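Local coordinates for protein L-iditol 2-dehydrogenase (Clostridium scindens, PDB 4OH1) that probably oxidises L-iditol and related polyols with NAD+, as a zinc-containing member of the alcohol dehydrogenase family, at residues D49-T54 / F271-K276; E110-R113 / L119-N122; Q140-P145 / W303-S308. All coordinates share one frame; numbering follows the deposited sequence.

Overall arrangement
Contacts 1 and 3 both join the GroES-like domain to the Rossmann-type coenzyme domain, yet they lie on opposite sides of the chain's centre and their segments alternate along the sequence. Contact 1 is partly buried and rests on a selenomethionine methyl over one histidine face; contact 3 is fully buried, with two phenylalanines and a proline. Contact 2 is different in kind: it is short-range, closes one zinc site within the GroES-like domain, and relies on thiolates, an amide and a water. Its centre lies about 22 Å from the centre of the chain. Contacts 2 and 3 both touch the third subunit, while contacts 1 and 2 meet the second.

Contact 1 of 3, residues D49-T54 / F271-K276; sequences DTHILT and FAMYGK
Thr50 O is gripped twice at the end of helix 48-54, the helix that turns His51 toward the 271-276 loop. It takes the backbone N of Thr54 at 2.7 Å and, at 2.6 Å, the hydroxyl OG1 of the same residue, which comes from above the carbonyl plane. Backbone and hydroxyl of Thr54 thus converge on one carbonyl, to which Leu53 N adds a weak bond.

Across the interface no hydrogen bond forms; the contact is a methyl on a ring. A chi1 of -179° carries the His51 ring out from the helix, and the selenomethionine at Met273 lays its terminal methyl over one face of the imidazole. CE stands 3.7 Å above the ring plane and is displaced toward the rim, where its nearest atom is His51 NE2 at 3.8 Å. The bend at chi3 of Met273 (66°) brings CE back over the imidazole; SE lies over the same face, 4.5 Å from the His51 ring centroid, so the CH-pi contact from CE is joined by a Met-aromatic contact, here through selenium. Tyr274 O lies obliquely to the ring, 4.2 Å from His51 CE1.

The methionine packs as well on Tyr289 of the second subunit, whose Gln285 accepts from Tyr274 N. The Met273 side chain is about 9 Å from that of the zinc ligand His74. The His51-Met273 pair bridges the two domains: helix 48-54 belongs to the GroES-like domain and leans on helix 330-338, whereas 271-276 follows strand 266-270 of the parallel Rossmann-type sheet, whose neighbouring strand 242-247 packs against Ala272.

Contact 2 of 3, residues E110-R113 / L119-N122; sequences ENCR and LCSN. With ZN (zinc ion), chain C; EDO (1,2-ethanediol), chain F.
The four-cysteine zinc lobe of the GroES-like domain is closed here, where the short helical turn 110-113 faces the loop 119-122. Cys112 SG binds the zinc ion at 2.4 Å and Cys120 SG binds it at 2.5 Å; Cys106 and Cys109 complete the site. Cys120 carries its sulfur anti to the backbone N (chi1 170°), which swings the thiolate toward the metal, while its CB packs 3.7 Å from Cys112 SG. The backbones are close here, 5.5 Å between Cys112 CA and Cys120 CA, consistent with two ligands of one metal.

Beside the metal, Asn111 fastens the same two segments by its amide. Its CG lies beside the backbone N, and ND2 donates to Leu119 O at 2.9 Å. That bond is bent, 131° at the hydrogen, and the donor stands above the carbonyl plane while the oxygen is tilted from the amide plane. The amide also lies obliquely across the Leu119 side chain, with ND2 3.8 Å from Leu119 CB. A water adds a further link: it accepts from Asn111 N at 2.8 Å and is hydrogen-bonded to Ser121 OG at 2.6 Å. The loop is therefore held through metal, amide and solvent at three successive residues.

Arg113 turns away from this pair of segments to the third subunit, where NH1 donates to Ile141 O of that subunit, so the lobe takes part in the oligomer. Four cysteines around one zinc ion, three of them spaced at every third position and the fourth on the returning loop, are typical of the structural zinc site of zinc-containing alcohol dehydrogenases.

Contact 3 of 3, residues Q140-P145 / W303-S308; sequences QIFPIP and WQFPKS
The extended strand 141-143 passes the N-terminal part of helix 305-311, the closest backbone approach being 7.5 Å between Phe142 CA and Pro306 CA. Phe142 and Phe305 both direct their CB atoms into this gap, but the Phe305 ring then leads away, leaving its methylene as the main point of touch.

That methylene sits almost exactly over the centre of the Phe142 ring: Phe305 CB lies 3.5 Å above the ring plane, 12° off the normal, a well-aimed CH-pi contact. With CG of Phe142 anti to the carbonyl carbon (chi1 -68°), the ring reaches from the strand to the CB of Phe305. The two ring planes run nearly parallel, at 19°, but are slid apart, with the Phe142 and Phe305 centroids 5.2 Å from each other, so overlap is slight. Pro306 closes the group obliquely, its CD 3.9 Å from Phe142 CE2.

Within 303-308, Lys307 NZ donates to Gln304 OE1 at 2.6 Å, in the carbonyl plane and on a lone pair, and forms a salt bridge with Glu167. Arg113 of the third subunit makes a cation-pi contact with the Phe142 ring.

The Phe305 side chain lies about 4 Å from that of the zinc ligand Glu157, so this apolar junction adjoins the metal site. Since the seam between the two segments has no hydrogen bond, its cohesion probably comes from close fit, through van der Waals and CH-pi contact.

Contact 1 of 3, residues D49-T54 / F271-K276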
loop_
_atom_site.group_PDB
_atom_site.type_symbol
_atom_site.label_atom_id
_atom_site.label_comp_id
_atom_site.label_asym_id
_atom_site.label_seq_id
_atom_site.Cartn_x
_atom_site.Cartn_y
_atom_site.Cartn_z
ATOM N N ASP A 49 31.886 3.471 8.537
ATOM C CA ASP A 49 33.230 3.207 9.086
ATOM C C ASP A 49 34.198 4.348 8.674
ATOM O O ASP A 49 35.016 4.794 9.483
ATOM C CB ASP A 49 33.794 1.815 8.631
ATOM C CG ASP A 49 32.872 0.586 9.020
ATOM O OD1 ASP A 49 32.345 0.530 10.143
ATOM O OD2 ASP A 49 32.703 -0.345 8.203
ATOM N N THR A 50 34.089 4.804 7.415
ATOM C CA THR A 50 34.959 5.868 6.859
ATOM C C THR A 50 34.643 7.240 7.499
ATOM O O THR A 50 35.558 8.017 7.747
ATOM C CB THR A 50 34.856 6.004 5.273
ATOM O OG1 THR A 50 34.603 4.737 4.658
ATOM C CG2 THR A 50 36.126 6.619 4.659
ATOM N N HIS A 51 33.351 7.521 7.731
ATOM C CA HIS A 51 32.868 8.768 8.379
ATOM C C HIS A 51 33.381 8.891 9.824
ATOM O O HIS A 51 33.740 9.980 10.255
ATOM C CB HIS A 51 31.313 8.841 8.332
ATOM C CG HIS A 51 30.719 10.080 8.950
ATOM N ND1 HIS A 51 30.308 11.163 8.201
ATOM C CD2 HIS A 51 30.440 10.392 10.239
ATOM C CE1 HIS A 51 29.816 12.093 9.001
ATOM N NE2 HIS A 51 29.889 11.651 10.243
ATOM N N ILE A 52 33.415 7.778 10.566
ATOM C CA ILE A 52 34.008 7.745 11.927
ATOM C C ILE A 52 35.455 8.201 11.858
ATOM O O ILE A 52 35.923 8.984 12.680
ATOM C CB ILE A 52 33.949 6.308 12.583
ATOM C CG1 ILE A 52 32.490 5.915 12.890
ATOM C CG2 ILE A 52 34.774 6.251 13.865
ATOM C CD1 ILE A 52 32.260 4.413 13.120
ATOM N N LEU A 53 36.141 7.716 10.838
ATOM C CA LEU A 53 37.567 7.857 10.770
ATOM C C LEU A 53 37.992 9.204 10.175
ATOM O O LEU A 53 38.799 9.917 10.745
ATOM C CB LEU A 53 38.138 6.694 9.955
ATOM C CG LEU A 53 38.132 5.361 10.706
ATOM C CD1 LEU A 53 38.070 4.122 9.753
ATOM C CD2 LEU A 53 39.368 5.343 11.585
ATOM N N THR A 54 37.424 9.537 9.025
ATOM C CA THR A 54 37.874 10.677 8.242
ATOM C C THR A 54 36.820 11.795 8.252
ATOM O O THR A 54 36.958 12.811 7.551
ATOM C CB THR A 54 38.182 10.221 6.784
ATOM O OG1 THR A 54 37.014 9.602 6.202
ATOM C CG2 THR A 54 39.388 9.244 6.765
ATOM N N PHE A 271 19.050 8.693 2.415
ATOM C CA PHE A 271 19.520 7.586 3.266
ATOM C C PHE A 271 20.980 7.674 3.689
ATOM O O PHE A 271 21.440 6.848 4.457
ATOM C CB PHE A 271 19.280 6.216 2.551
ATOM C CG PHE A 271 20.080 6.019 1.312
ATOM C CD1 PHE A 271 19.604 6.428 0.084
ATOM C CD2 PHE A 271 21.291 5.348 1.348
ATOM C CE1 PHE A 271 20.365 6.231 -1.104
ATOM C CE2 PHE A 271 22.062 5.155 0.163
ATOM C CZ PHE A 271 21.595 5.599 -1.049
ATOM N N ALA A 272 21.719 8.643 3.153
ATOM C CA ALA A 272 23.092 8.845 3.546
ATOM C C ALA A 272 23.175 9.379 4.971
ATOM O O ALA A 272 22.204 9.867 5.546
ATOM C CB ALA A 272 23.755 9.791 2.604
HETATM N N MSE A 273 24.352 9.255 5.552
HETATM C CA MSE A 273 24.680 9.978 6.780
HETATM C C MSE A 273 25.182 11.357 6.387
HETATM O O MSE A 273 26.135 11.470 5.613
HETATM C CB MSE A 273 25.818 9.283 7.485
HETATM C CG MSE A 273 25.422 8.173 8.399
HETATM SE SE MSE A 273 26.891 8.159 9.620
HETATM C CE MSE A 273 26.526 9.940 10.432
ATOM N N TYR A 274 24.555 12.402 6.898
ATOM C CA TYR A 274 24.898 13.769 6.479
ATOM C C TYR A 274 25.898 14.433 7.471
ATOM O O TYR A 274 26.057 14.007 8.617
ATOM C CB TYR A 274 23.591 14.564 6.218
ATOM C CG TYR A 274 22.808 13.974 5.030
ATOM C CD1 TYR A 274 21.931 12.911 5.196
ATOM C CD2 TYR A 274 23.009 14.447 3.738
ATOM C CE1 TYR A 274 21.263 12.359 4.111
ATOM C CE2 TYR A 274 22.351 13.889 2.653
ATOM C CZ TYR A 274 21.495 12.849 2.840
ATOM O OH TYR A 274 20.901 12.280 1.748
ATOM N N GLY A 275 26.604 15.444 6.996
ATOM C CA GLY A 275 27.613 16.149 7.797
ATOM C C GLY A 275 27.095 17.438 8.420
ATOM O O GLY A 275 25.930 17.505 8.832
ATOM N N LYS A 276 27.959 18.460 8.486
ATOM C CA LYS A 276 27.576 19.766 9.070
ATOM C C LYS A 276 26.660 20.607 8.132
ATOM O O LYS A 276 26.671 20.470 6.882
ATOM C CB LYS A 276 28.817 20.580 9.524
ATOM C CG LYS A 276 29.446 21.471 8.459
ATOM C CD LYS A 276 30.740 22.133 8.907
ATOM C CE LYS A 276 31.686 22.310 7.695
ATOM N NZ LYS A 276 32.551 23.542 7.689
#

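Contact 2 of 3, residues E110-R113 / L119-N122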
loop_
_atom_site.group_PDB
_atom_site.type_symbol
_atom_site.label_atom_id
_atom_site.label_comp_id
_atom_site.label_asym_id
_atom_site.label_seq_id
_atom_site.Cartn_x
_atom_site.Cartn_y
_atom_site.Cartn_z
ATOM N N GLU A 110 7.843 -0.190 22.760
ATOM C CA GLU A 110 6.658 0.047 21.940
ATOM C C GLU A 110 7.011 -0.026 20.454
ATOM O O GLU A 110 6.283 -0.661 19.659
ATOM C CB GLU A 110 5.990 1.367 22.265
ATOM C CG GLU A 110 4.763 1.564 21.400
ATOM C CD GLU A 110 3.928 2.755 21.804
ATOM O OE1 GLU A 110 3.288 2.613 22.835
ATOM O OE2 GLU A 110 3.899 3.813 21.099
ATOM N N ASN A 111 8.116 0.584 20.052
ATOM C CA ASN A 111 8.481 0.454 18.657
ATOM C C ASN A 111 8.670 -1.010 18.217
ATOM O O ASN A 111 8.221 -1.438 17.108
ATOM C CB ASN A 111 9.709 1.294 18.372
ATOM C CG ASN A 111 9.389 2.782 18.372
ATOM O OD1 ASN A 111 8.317 3.190 17.988
ATOM N ND2 ASN A 111 10.303 3.573 18.826
ATOM N N CYS A 112 9.358 -1.766 19.074
ATOM C CA CYS A 112 9.589 -3.153 18.805
ATOM C C CYS A 112 8.251 -3.807 18.621
ATOM O O CYS A 112 8.051 -4.475 17.653
ATOM C CB CYS A 112 10.383 -3.841 19.938
ATOM S SG CYS A 112 12.177 -3.741 19.585
ATOM N N ARG A 113 7.311 -3.580 19.527
ATOM C CA ARG A 113 6.066 -4.324 19.452
ATOM C C ARG A 113 4.988 -3.733 18.525
ATOM O O ARG A 113 3.848 -4.212 18.493
ATOM C CB ARG A 113 5.603 -4.600 20.845
ATOM C CG ARG A 113 6.629 -5.615 21.430
ATOM C CD ARG A 113 6.442 -5.907 22.851
ATOM N NE ARG A 113 6.171 -4.741 23.678
ATOM C CZ ARG A 113 5.895 -4.849 24.980
ATOM N NH1 ARG A 113 5.903 -6.056 25.570
ATOM N NH2 ARG A 113 5.612 -3.774 25.700
ATOM N N LEU A 119 13.542 1.190 14.878
ATOM C CA LEU A 119 13.356 2.331 15.768
ATOM C C LEU A 119 13.371 1.859 17.200
ATOM O O LEU A 119 12.870 2.549 18.077
ATOM C CB LEU A 119 12.003 3.068 15.492
ATOM C CG LEU A 119 11.702 3.392 14.025
ATOM C CD1 LEU A 119 10.304 3.964 13.891
ATOM C CD2 LEU A 119 12.768 4.344 13.457
ATOM N N CYS A 120 13.925 0.683 17.463
ATOM C CA CYS A 120 13.949 0.145 18.853
ATOM C C CYS A 120 14.457 1.191 19.863
ATOM O O CYS A 120 15.520 1.776 19.655
ATOM C CB CYS A 120 14.808 -1.161 18.969
ATOM S SG CYS A 120 15.077 -1.658 20.714
ATOM N N SER A 121 13.719 1.394 20.955
ATOM C CA SER A 121 14.201 2.278 22.066
ATOM C C SER A 121 15.371 1.813 22.900
ATOM O O SER A 121 15.977 2.626 23.557
ATOM C CB SER A 121 13.104 2.497 23.104
ATOM O OG SER A 121 11.987 3.019 22.486
ATOM N N ASN A 122 15.587 0.508 23.008
ATOM C CA ASN A 122 16.720 -0.027 23.766
ATOM C C ASN A 122 17.674 -0.739 22.830
ATOM O O ASN A 122 18.155 -1.845 23.108
ATOM C CB ASN A 122 16.252 -1.008 24.816
ATOM C CG ASN A 122 15.200 -0.428 25.687
ATOM O OD1 ASN A 122 14.124 -0.984 25.848
ATOM N ND2 ASN A 122 15.470 0.745 26.194
HETATM ZN ZN ZN C . 12.871 -2.402 21.469
HETATM C C1 EDO F . 4.807 7.410 18.753
HETATM O O1 EDO F . 3.635 8.101 18.307
HETATM C C2 EDO F . 4.384 6.293 19.695
HETATM O O2 EDO F . 3.473 5.381 19.037
HETATM O O HOH W 1 9.626 2.197 21.704
#

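Contact 3 of 3, residues Q140-P145 / W303-S308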
loop_
_atom_site.group_PDB
_atom_site.type_symbol
_atom_site.label_atom_id
_atom_site.label_comp_id
_atom_site.label_asym_id
_atom_site.label_seq_id
_atom_site.Cartn_x
_atom_site.Cartn_y
_atom_site.Cartn_z
ATOM N N GLN A 140 20.203 -12.577 15.924
ATOM C CA GLN A 140 20.983 -11.798 14.982
ATOM C C GLN A 140 21.595 -12.652 13.935
ATOM O O GLN A 140 22.254 -12.123 13.104
ATOM C CB GLN A 140 22.103 -11.037 15.710
ATOM C CG GLN A 140 21.545 -10.098 16.757
ATOM C CD GLN A 140 22.606 -9.387 17.574
ATOM O OE1 GLN A 140 22.906 -9.810 18.690
ATOM N NE2 GLN A 140 23.139 -8.280 17.052
ATOM N N ILE A 141 21.418 -13.967 13.966
ATOM C CA ILE A 141 22.220 -14.834 13.119
ATOM C C ILE A 141 21.373 -15.466 12.083
ATOM O O ILE A 141 20.367 -16.061 12.440
ATOM C CB ILE A 141 22.885 -15.961 13.957
ATOM C CG1 ILE A 141 23.930 -15.377 14.888
ATOM C CG2 ILE A 141 23.502 -17.015 13.090
ATOM C CD1 ILE A 141 25.060 -14.651 14.210
ATOM N N PHE A 142 21.805 -15.407 10.818
ATOM C CA PHE A 142 20.967 -15.849 9.686
ATOM C C PHE A 142 21.686 -16.845 8.842
ATOM O O PHE A 142 22.752 -16.583 8.369
ATOM C CB PHE A 142 20.586 -14.661 8.744
ATOM C CG PHE A 142 19.647 -13.671 9.376
ATOM C CD1 PHE A 142 20.126 -12.657 10.168
ATOM C CD2 PHE A 142 18.296 -13.846 9.262
ATOM C CE1 PHE A 142 19.242 -11.773 10.814
ATOM C CE2 PHE A 142 17.395 -12.970 9.895
ATOM C CZ PHE A 142 17.886 -11.921 10.652
ATOM N N PRO A 143 21.088 -17.981 8.589
ATOM C CA PRO A 143 21.817 -18.915 7.741
ATOM C C PRO A 143 21.711 -18.577 6.262
ATOM O O PRO A 143 20.711 -18.013 5.802
ATOM C CB PRO A 143 21.147 -20.260 8.031
ATOM C CG PRO A 143 19.785 -19.882 8.303
ATOM C CD PRO A 143 19.872 -18.576 9.122
ATOM N N ILE A 144 22.734 -18.974 5.539
ATOM C CA ILE A 144 22.819 -18.815 4.099
ATOM C C ILE A 144 23.108 -20.188 3.453
ATOM O O ILE A 144 23.388 -21.123 4.141
ATOM C CB ILE A 144 23.894 -17.781 3.769
ATOM C CG1 ILE A 144 25.279 -18.300 4.122
ATOM C CG2 ILE A 144 23.633 -16.475 4.569
ATOM C CD1 ILE A 144 26.367 -17.253 3.900
ATOM N N PRO A 145 23.027 -20.312 2.129
ATOM C CA PRO A 145 23.164 -21.634 1.567
ATOM C C PRO A 145 24.495 -22.329 1.880
ATOM O O PRO A 145 25.546 -21.685 1.963
ATOM C CB PRO A 145 23.065 -21.355 0.064
ATOM C CG PRO A 145 22.179 -20.234 -0.014
ATOM C CD PRO A 145 22.598 -19.349 1.111
ATOM N N TRP A 303 13.495 -6.061 9.100
ATOM C CA TRP A 303 13.055 -7.309 8.511
ATOM C C TRP A 303 13.583 -7.580 7.111
ATOM O O TRP A 303 12.915 -8.218 6.350
ATOM C CB TRP A 303 11.531 -7.347 8.442
ATOM C CG TRP A 303 10.878 -6.937 9.749
ATOM C CD1 TRP A 303 9.964 -5.948 9.906
ATOM C CD2 TRP A 303 11.073 -7.517 11.065
ATOM N NE1 TRP A 303 9.587 -5.862 11.230
ATOM C CE2 TRP A 303 10.235 -6.825 11.953
ATOM C CE3 TRP A 303 11.866 -8.552 11.571
ATOM C CZ2 TRP A 303 10.185 -7.115 13.317
ATOM C CZ3 TRP A 303 11.829 -8.821 12.943
ATOM C CH2 TRP A 303 10.992 -8.113 13.782
ATOM N N GLN A 304 14.770 -7.103 6.779
ATOM C CA GLN A 304 15.266 -7.244 5.435
ATOM C C GLN A 304 16.261 -8.365 5.227
ATOM O O GLN A 304 16.656 -8.648 4.071
ATOM C CB GLN A 304 15.924 -5.937 4.979
ATOM C CG GLN A 304 15.021 -4.724 4.964
ATOM C CD GLN A 304 14.050 -4.712 3.787
ATOM O OE1 GLN A 304 13.728 -5.721 3.217
ATOM N NE2 GLN A 304 13.571 -3.586 3.474
ATOM N N PHE A 305 16.716 -8.974 6.300
ATOM C CA PHE A 305 17.844 -9.914 6.182
ATOM C C PHE A 305 17.536 -11.165 5.351
ATOM O O PHE A 305 18.285 -11.508 4.436
ATOM C CB PHE A 305 18.439 -10.198 7.573
ATOM C CG PHE A 305 19.622 -9.258 7.930
ATOM C CD1 PHE A 305 19.409 -7.938 8.357
ATOM C CD2 PHE A 305 20.920 -9.687 7.811
ATOM C CE1 PHE A 305 20.489 -7.091 8.647
ATOM C CE2 PHE A 305 21.994 -8.834 8.098
ATOM C CZ PHE A 305 21.766 -7.548 8.510
ATOM N N PRO A 306 16.404 -11.831 5.600
ATOM C CA PRO A 306 16.090 -13.027 4.801
ATOM C C PRO A 306 15.966 -12.690 3.304
ATOM O O PRO A 306 16.579 -13.380 2.444
ATOM C CB PRO A 306 14.780 -13.532 5.427
ATOM C CG PRO A 306 14.886 -13.033 6.853
ATOM C CD PRO A 306 15.457 -11.673 6.718
ATOM N N LYS A 307 15.272 -11.585 3.029
ATOM C CA LYS A 307 15.121 -11.028 1.661
ATOM C C LYS A 307 16.448 -10.787 0.963
ATOM O O LYS A 307 16.745 -11.229 -0.176
ATOM C CB LYS A 307 14.276 -9.757 1.756
ATOM C CG LYS A 307 13.951 -9.126 0.415
ATOM C CD LYS A 307 13.386 -7.770 0.542
ATOM C CE LYS A 307 12.050 -7.775 1.221
ATOM N NZ LYS A 307 11.743 -6.415 1.630
ATOM N N SER A 308 17.291 -10.106 1.670
ATOM C CA SER A 308 18.603 -9.809 1.156
ATOM C C SER A 308 19.404 -11.046 0.865
ATOM O O SER A 308 20.100 -11.173 -0.175
ATOM C CB SER A 308 19.313 -8.922 2.177
ATOM O OG SER A 308 20.619 -8.631 1.748
#